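PDB 4Z80: EGF family domain-containing protein from Toxoplasma gondii, which probably acts as an apical membrane antigen that binds a RON2-family partner at the moving junction during host cell invasion. Local coordinates for residues G59-Y64 / M90-C95; K351-G356 / I458-I463. All blocks are in the same frame, centred on the assembly; numbering follows the deposited sequence.

Contact 1 (G59-Y64 / M90-C95)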
ATOM      1  N   GLY A  59      -5.265   0.682  -9.001  1.00 11.37           N
ATOM      2  CA  GLY A  59      -4.100   0.340  -9.800  1.00  9.53           C
ATOM      3  C   GLY A  59      -3.744  -1.122  -9.690  1.00 10.96           C
ATOM      4  O   GLY A  59      -3.564  -1.632  -8.589  1.00 10.25           O
ATOM      5  N   TYR A  60      -3.650  -1.788 -10.840  1.00 10.31           N
ATOM      6  CA  TYR A  60      -3.335  -3.210 -10.916  1.00 12.66           C
ATOM      7  C   TYR A  60      -2.343  -3.493 -12.028  1.00 11.43           C
ATOM      8  O   TYR A  60      -2.375  -2.857 -13.088  1.00 13.31           O
ATOM      9  CB  TYR A  60      -4.584  -4.061 -11.208  1.00 11.10           C
ATOM     10  CG  TYR A  60      -5.672  -4.054 -10.169  1.00 10.51           C
ATOM     11  CD1 TYR A  60      -5.398  -4.277  -8.831  1.00  9.59           C
ATOM     12  CD2 TYR A  60      -6.985  -3.835 -10.536  1.00 11.74           C
ATOM     13  CE1 TYR A  60      -6.405  -4.267  -7.880  1.00 11.72           C
ATOM     14  CE2 TYR A  60      -8.005  -3.828  -9.597  1.00 12.58           C
ATOM     15  CZ  TYR A  60      -7.714  -4.038  -8.271  1.00 10.70           C
ATOM     16  OH  TYR A  60      -8.721  -4.025  -7.333  1.00 11.90           O
ATOM     17  N   SER A  61      -1.506  -4.499 -11.806  1.00 11.35           N
ATOM     18  CA  SER A  61      -0.797  -5.145 -12.899  1.00 12.32           C
ATOM     19  C   SER A  61      -0.703  -6.633 -12.603  1.00 10.85           C
ATOM     20  O   SER A  61      -0.960  -7.073 -11.484  1.00 11.89           O
ATOM     21  CB  SER A  61       0.589  -4.547 -13.096  1.00 15.33           C
ATOM     22  OG  SER A  61       1.424  -4.856 -11.999  1.00 15.52           O
ATOM     23  N   GLU A  62      -0.351  -7.417 -13.611  1.00 13.87           N
ATOM     24  CA  GLU A  62      -0.253  -8.851 -13.424  1.00 14.38           C
ATOM     25  C   GLU A  62       0.776  -9.213 -12.369  1.00 13.69           C
ATOM     26  O   GLU A  62       1.894  -8.700 -12.371  1.00 14.35           O
ATOM     27  CB  GLU A  62       0.103  -9.533 -14.741  1.00 16.51           C
ATOM     28  CG  GLU A  62      -1.057  -9.597 -15.737  1.00 16.59           C
ATOM     29  CD  GLU A  62      -1.372  -8.272 -16.409  1.00 19.18           C
ATOM     30  OE1 GLU A  62      -0.555  -7.327 -16.328  1.00 20.20           O
ATOM     31  OE2 GLU A  62      -2.457  -8.180 -17.023  1.00 21.60           O
ATOM     32  N   MET A  63       0.383 -10.099 -11.465  1.00 12.70           N
ATOM     33  CA  MET A  63       1.300 -10.602 -10.467  1.00 13.16           C
ATOM     34  C   MET A  63       2.600 -11.036 -11.138  1.00 13.33           C
ATOM     35  O   MET A  63       2.598 -11.790 -12.114  1.00 14.10           O
ATOM     36  CB  MET A  63       0.674 -11.761  -9.692  1.00 15.39           C
ATOM     37  CG  MET A  63       1.627 -12.439  -8.699  1.00 15.23           C
ATOM     38  SD  MET A  63       2.306 -11.343  -7.433  1.00 15.56           S
ATOM     39  CE  MET A  63       0.879 -11.120  -6.365  1.00 15.43           C
ATOM     40  N   TYR A  64       3.702 -10.521 -10.609  1.00 13.79           N
ATOM     41  CA  TYR A  64       5.032 -10.801 -11.120  1.00 13.14           C
ATOM     42  C   TYR A  64       5.807 -11.515 -10.031  1.00 14.99           C
ATOM     43  O   TYR A  64       5.970 -10.978  -8.934  1.00 14.44           O
ATOM     44  CB  TYR A  64       5.733  -9.506 -11.518  1.00 14.32           C
ATOM     45  CG  TYR A  64       7.154  -9.670 -11.989  1.00 14.69           C
ATOM     46  CD1 TYR A  64       7.427 -10.060 -13.293  1.00 17.14           C
ATOM     47  CD2 TYR A  64       8.219  -9.400 -11.147  1.00 16.79           C
ATOM     48  CE1 TYR A  64       8.728 -10.196 -13.739  1.00 18.32           C
ATOM     49  CE2 TYR A  64       9.529  -9.536 -11.581  1.00 18.07           C
ATOM     50  CZ  TYR A  64       9.772  -9.931 -12.877  1.00 16.91           C
ATOM     51  OH  TYR A  64      11.071 -10.059 -13.314  1.00 19.87           O
ATOM     52  N   MET A  90      -1.529  -7.853  -8.821  1.00 12.20           N
ATOM     53  CA  MET A  90      -0.959  -7.153  -7.672  1.00 10.84           C
ATOM     54  C   MET A  90      -1.321  -5.670  -7.741  1.00 12.07           C
ATOM     55  O   MET A  90      -1.536  -5.123  -8.825  1.00 11.55           O
ATOM     56  CB  MET A  90       0.565  -7.340  -7.612  1.00 11.98           C
ATOM     57  CG  MET A  90       1.330  -6.813  -8.802  1.00 11.67           C
ATOM     58  SD  MET A  90       3.067  -7.319  -8.689  1.00 14.68           S
ATOM     59  CE  MET A  90       3.719  -6.460 -10.113  1.00 15.58           C
ATOM     60  N   ALA A  91      -1.396  -5.027  -6.578  1.00 11.64           N
ATOM     61  CA  ALA A  91      -1.591  -3.587  -6.506  1.00 11.19           C
ATOM     62  C   ALA A  91      -0.379  -2.892  -7.121  1.00 11.77           C
ATOM     63  O   ALA A  91       0.765  -3.231  -6.802  1.00 13.55           O
ATOM     64  CB  ALA A  91      -1.797  -3.141  -5.064  1.00 12.38           C
ATOM     65  N   ALA A  92      -0.626  -1.925  -7.999  1.00 10.87           N
ATOM     66  CA  ALA A  92       0.428  -1.308  -8.801  1.00 11.66           C
ATOM     67  C   ALA A  92       0.269   0.199  -8.838  1.00 10.71           C
ATOM     68  O   ALA A  92      -0.821   0.726  -8.599  1.00 11.32           O
ATOM     69  CB  ALA A  92       0.408  -1.864 -10.212  1.00 15.11           C
ATOM     70  N   GLY A  93       1.370   0.875  -9.165  1.00 12.68           N
ATOM     71  CA  GLY A  93       1.410   2.322  -9.274  1.00 11.55           C
ATOM     72  C   GLY A  93       2.610   2.849  -8.516  1.00 11.24           C
ATOM     73  O   GLY A  93       2.669   2.740  -7.296  1.00 14.11           O
ATOM     74  N   ALA A  94       3.562   3.431  -9.231  1.00 10.99           N
ATOM     75  CA  ALA A  94       4.840   3.810  -8.623  1.00 11.42           C
ATOM     76  C   ALA A  94       4.792   5.005  -7.673  1.00 11.47           C
ATOM     77  O   ALA A  94       5.694   5.147  -6.850  1.00 11.27           O
ATOM     78  CB  ALA A  94       5.859   4.087  -9.711  1.00 11.09           C
ATOM     79  N   CYS A  95       3.782   5.861  -7.783  1.00 11.81           N
ATOM     80  CA  CYS A  95       3.682   7.039  -6.918  1.00 10.07           C
ATOM     81  C   CYS A  95       2.854   6.754  -5.677  1.00 12.67           C
ATOM     82  O   CYS A  95       1.773   6.182  -5.776  1.00 12.57           O
ATOM     83  CB  CYS A  95       3.058   8.220  -7.663  1.00 11.72           C
ATOM     84  SG  CYS A  95       4.064   8.854  -9.020  1.00 14.75           S
TER
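Strands 60-62 and 89-91 run antiparallel, with S61 and M90 as the hydrogen-bonded pair and Y60 and A91 as the non-hydrogen-bonded one. S61 N donates to M90 O nearly along the C=O axis at 3.0 Å, and M90 N returns a bond to S61 O at 2.8 Å. Farther along, A92 N reaches G59 O at 3.0 Å, but from above the carbonyl plane; the side-chain NE2 of Q297 also donates to G59 O. M90 makes the largest share of the packing. Its CG sits in the crowded position between backbone N and carbonyl carbon (chi1 61°), and from there the chain runs extended, bringing CE to 3.4 Å from S61 OG and to 3.9 Å from Y64 CB. M63, bent at chi2 and chi3, crosses M90 at about a right angle and sets its CE 4.0 Å from M90 CB. Y60 turns the other way, where its ring meets that of Y89 nearly parallel and its OH is hydrogen-bonded to the backbone N of Q297. M90 CE and the A92 methyl hem in the S61 hydroxyl, which is bonded to D27, so the polar groups of S61 are paired even where methyl groups pack round them.

Contact 2 (K351-G356 / I458-I463)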
ATOM      1  N   LYS A 351      -1.851  25.725  -2.820  1.00 11.45           N
ATOM      2  CA  LYS A 351      -2.694  26.885  -2.602  1.00 12.07           C
ATOM      3  C   LYS A 351      -2.363  28.013  -3.570  1.00 12.03           C
ATOM      4  O   LYS A 351      -1.212  28.196  -3.985  1.00 12.66           O
ATOM      5  CB  LYS A 351      -2.578  27.388  -1.155  1.00 12.21           C
ATOM      6  CG  LYS A 351      -1.229  27.966  -0.776  1.00 15.23           C
ATOM      7  CD  LYS A 351      -1.313  28.634   0.593  1.00 15.46           C
ATOM      8  CE  LYS A 351       0.022  29.236   0.997  1.00 16.27           C
ATOM      9  NZ  LYS A 351      -0.098  29.987   2.273  1.00 19.97           N
ATOM     10  N   ASN A 352      -3.409  28.737  -3.947  1.00 12.97           N
ATOM     11  CA  ASN A 352      -3.291  30.000  -4.657  1.00 14.31           C
ATOM     12  C   ASN A 352      -2.641  29.880  -6.025  1.00 14.77           C
ATOM     13  O   ASN A 352      -1.987  30.806  -6.483  1.00 15.27           O
ATOM     14  CB  ASN A 352      -2.514  31.008  -3.796  1.00 14.03           C
ATOM     15  CG  ASN A 352      -3.240  31.362  -2.515  1.00 16.20           C
ATOM     16  OD1 ASN A 352      -2.735  31.126  -1.418  1.00 17.56           O
ATOM     17  ND2 ASN A 352      -4.438  31.929  -2.646  1.00 18.87           N
ATOM     18  N   VAL A 353      -2.845  28.745  -6.696  1.00 12.03           N
ATOM     19  CA  VAL A 353      -2.354  28.593  -8.056  1.00 11.48           C
ATOM     20  C   VAL A 353      -3.356  27.855  -8.928  1.00 10.99           C
ATOM     21  O   VAL A 353      -4.253  27.177  -8.422  1.00 13.30           O
ATOM     22  CB  VAL A 353      -0.995  27.861  -8.111  1.00 11.81           C
ATOM     23  CG1 VAL A 353       0.132  28.781  -7.597  1.00 14.65           C
ATOM     24  CG2 VAL A 353      -1.044  26.551  -7.324  1.00 12.80           C
ATOM     25  N   ARG A 354      -3.172  28.032 -10.235  1.00 12.64           N
ATOM     26  CA  ARG A 354      -4.000  27.419 -11.281  1.00 12.31           C
ATOM     27  C   ARG A 354      -3.110  26.650 -12.264  1.00 15.81           C
ATOM     28  O   ARG A 354      -2.083  27.176 -12.698  1.00 14.05           O
ATOM     29  CB  ARG A 354      -4.782  28.489 -12.052  1.00 16.74           C
ATOM     30  CG  ARG A 354      -5.570  29.472 -11.213  1.00 13.78           C
ATOM     31  CD  ARG A 354      -5.736  30.812 -11.931  1.00 15.57           C
ATOM     32  NE  ARG A 354      -6.455  30.689 -13.197  1.00 20.20           N
ATOM     33  CZ  ARG A 354      -6.515  31.646 -14.119  1.00 19.92           C
ATOM     34  NH1 ARG A 354      -5.883  32.801 -13.935  1.00 21.98           N
ATOM     35  NH2 ARG A 354      -7.198  31.447 -15.238  1.00 21.74           N
ATOM     36  N   TRP A 355      -3.489  25.429 -12.648  1.00 11.90           N
ATOM     37  CA  TRP A 355      -2.711  24.678 -13.640  1.00 11.52           C
ATOM     38  C   TRP A 355      -2.674  25.377 -14.992  1.00 14.25           C
ATOM     39  O   TRP A 355      -3.704  25.845 -15.474  1.00 14.43           O
ATOM     40  CB  TRP A 355      -3.287  23.272 -13.856  1.00  9.47           C
ATOM     41  CG  TRP A 355      -3.339  22.413 -12.633  1.00 11.72           C
ATOM     42  CD1 TRP A 355      -4.452  22.051 -11.932  1.00 11.98           C
ATOM     43  CD2 TRP A 355      -2.230  21.792 -11.972  1.00 12.27           C
ATOM     44  NE1 TRP A 355      -4.107  21.254 -10.873  1.00 11.95           N
ATOM     45  CE2 TRP A 355      -2.749  21.074 -10.877  1.00 12.33           C
ATOM     46  CE3 TRP A 355      -0.853  21.771 -12.203  1.00 11.58           C
ATOM     47  CZ2 TRP A 355      -1.937  20.358 -10.002  1.00 10.66           C
ATOM     48  CZ3 TRP A 355      -0.048  21.060 -11.341  1.00 13.19           C
ATOM     49  CH2 TRP A 355      -0.590  20.363 -10.251  1.00 12.42           C
ATOM     50  N   GLY A 356      -1.504  25.405 -15.621  1.00 12.90           N
ATOM     51  CA  GLY A 356      -1.382  25.982 -16.948  1.00 14.53           C
ATOM     52  C   GLY A 356      -0.343  25.316 -17.825  1.00 11.85           C
ATOM     53  O   GLY A 356       0.316  24.349 -17.428  1.00 12.67           O
ATOM     54  N   ILE A 458      -0.131  23.997   0.546  1.00 13.04           N
ATOM     55  CA  ILE A 458       1.068  24.826   0.576  1.00 14.40           C
ATOM     56  C   ILE A 458       1.428  25.336  -0.816  1.00 16.01           C
ATOM     57  O   ILE A 458       0.770  25.025  -1.807  1.00 13.47           O
ATOM     58  CB  ILE A 458       2.270  24.063   1.179  1.00 18.78           C
ATOM     59  CG1 ILE A 458       2.659  22.880   0.294  1.00 18.66           C
ATOM     60  CG2 ILE A 458       1.952  23.603   2.592  1.00 19.17           C
ATOM     61  CD1 ILE A 458       3.905  22.112   0.787  1.00 20.74           C
ATOM     62  N   ASP A 459       2.468  26.152  -0.889  1.00 13.30           N
ATOM     63  CA  ASP A 459       2.922  26.690  -2.162  1.00 13.14           C
ATOM     64  C   ASP A 459       3.676  25.666  -2.988  1.00 14.33           C
ATOM     65  O   ASP A 459       4.362  24.807  -2.442  1.00 14.27           O
ATOM     66  CB  ASP A 459       3.835  27.889  -1.935  1.00 15.54           C
ATOM     67  CG  ASP A 459       3.156  28.994  -1.182  1.00 17.26           C
ATOM     68  OD1 ASP A 459       2.091  29.454  -1.640  1.00 16.17           O
ATOM     69  OD2 ASP A 459       3.692  29.406  -0.130  1.00 19.15           O
ATOM     70  N   PRO A 460       3.574  25.773  -4.316  1.00 13.88           N
ATOM     71  CA  PRO A 460       4.520  25.063  -5.171  1.00 12.59           C
ATOM     72  C   PRO A 460       5.874  25.745  -5.097  1.00 16.37           C
ATOM     73  O   PRO A 460       5.967  26.841  -4.547  1.00 15.06           O
ATOM     74  CB  PRO A 460       3.916  25.213  -6.559  1.00 15.59           C
ATOM     75  CG  PRO A 460       3.257  26.561  -6.496  1.00 14.09           C
ATOM     76  CD  PRO A 460       2.716  26.685  -5.094  1.00 15.07           C
ATOM     77  N   ASP A 461       6.903  25.116  -5.642  1.00 15.88           N
ATOM     78  CA  ASP A 461       8.162  25.814  -5.879  1.00 15.31           C
ATOM     79  C   ASP A 461       7.894  26.992  -6.821  1.00 17.29           C
ATOM     80  O   ASP A 461       7.228  26.835  -7.846  1.00 15.48           O
ATOM     81  CB  ASP A 461       9.201  24.852  -6.463  1.00 15.30           C
ATOM     82  CG  ASP A 461      10.609  25.421  -6.448  1.00 20.23           C
ATOM     83  OD1 ASP A 461      10.816  26.541  -6.957  1.00 16.35           O
ATOM     84  OD2 ASP A 461      11.509  24.730  -5.926  1.00 29.69           O
ATOM     85  N   SER A 462       8.394  28.174  -6.472  1.00 13.88           N
ATOM     86  CA  SER A 462       8.137  29.374  -7.265  1.00 13.88           C
ATOM     87  C   SER A 462       8.687  29.281  -8.699  1.00 15.66           C
ATOM     88  O   SER A 462       8.265  30.045  -9.567  1.00 15.66           O
ATOM     89  CB  SER A 462       8.718  30.609  -6.562  1.00 15.91           C
ATOM     90  OG  SER A 462      10.114  30.496  -6.379  1.00 17.06           O
ATOM     91  N   ILE A 463       9.603  28.348  -8.953  1.00 14.95           N
ATOM     92  CA  ILE A 463      10.092  28.115 -10.312  1.00 15.52           C
ATOM     93  C   ILE A 463       8.947  27.785 -11.278  1.00 16.91           C
ATOM     94  O   ILE A 463       9.034  28.054 -12.479  1.00 18.60           O
ATOM     95  CB  ILE A 463      11.128  26.972 -10.340  1.00 14.82           C
ATOM     96  CG1 ILE A 463      11.856  26.900 -11.691  1.00 20.37           C
ATOM     97  CG2 ILE A 463      10.484  25.624 -10.056  1.00 18.08           C
ATOM     98  CD1 ILE A 463      12.580  28.173 -12.091  1.00 20.87           C
TER
HETATM   99  O   HOH W   1       1.118  29.733  -4.113  1.00 17.37           O
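A single direct hydrogen bond joins the corner at K351 to the loop 458-463: K351 N donates to I458 O at 2.9 Å, approaching from above the carbonyl plane with an N-H...O angle of 154°. Beside it a water makes the second polar link. It donates to K351 O at 2.8 Å and to D459 OD1 at 2.7 Å, so the backbone N and O of K351 both engage the loop, one directly and the other through solvent. The lysine side chain leaves its backbone in the crowded position (chi1 67°), then runs extended, its CG passing over the I458 carbonyl. It crosses D459 obliquely, and the nearest approach is CE to OD1 at 3.4 Å. Its ammonium stays beyond salt-bridge range, with NZ 4.5 Å from OD1, so any attraction is probably modest. Beyond this polar patch V353 and P460 meet tip to tip, CG1 to CG at 4.0 Å, and P460 also packs on Y15 of helix 8-16 and L437. Farther on, D461 OD1 accepts from I463 N at 3.0 Å through its anti lone pair, an Asx turn that opens the 3-10 segment; D461 N is hydrogen-bonded to Y15 OH. On the other segment, N352 ND2 is held by S440 O, and the guanidinium of R354 forms a salt bridge with E468. The loop is thus fastened at the surface of the sheet of strands 363-366, 353-359 and 436-440 by one amide bond, a bridging water and a small apolar touch, with charge attraction probably secondary.

In the fold
Leaving the N-terminal helix 8-16, the chain passes through strands 27-30, 36-40 and 43-51 before contact 1 closes a short loop, 25 residues between its segments, that includes helix 80-84. C95, at the end of contact 1, is joined by a disulfide to C344, a few residues before contact 2 opens. Contact 2 closes a much longer loop of 101 residues, spanning the sheets built on strands 353-359 and 371-377, and brings the late loop 458-463 back beside the strand where that part began. The two contacts follow in series, neither nested nor crossed, their centres 30 Å apart. Helix 8-16 packs against 458-463, so the chain's start meets its late part at contact 2.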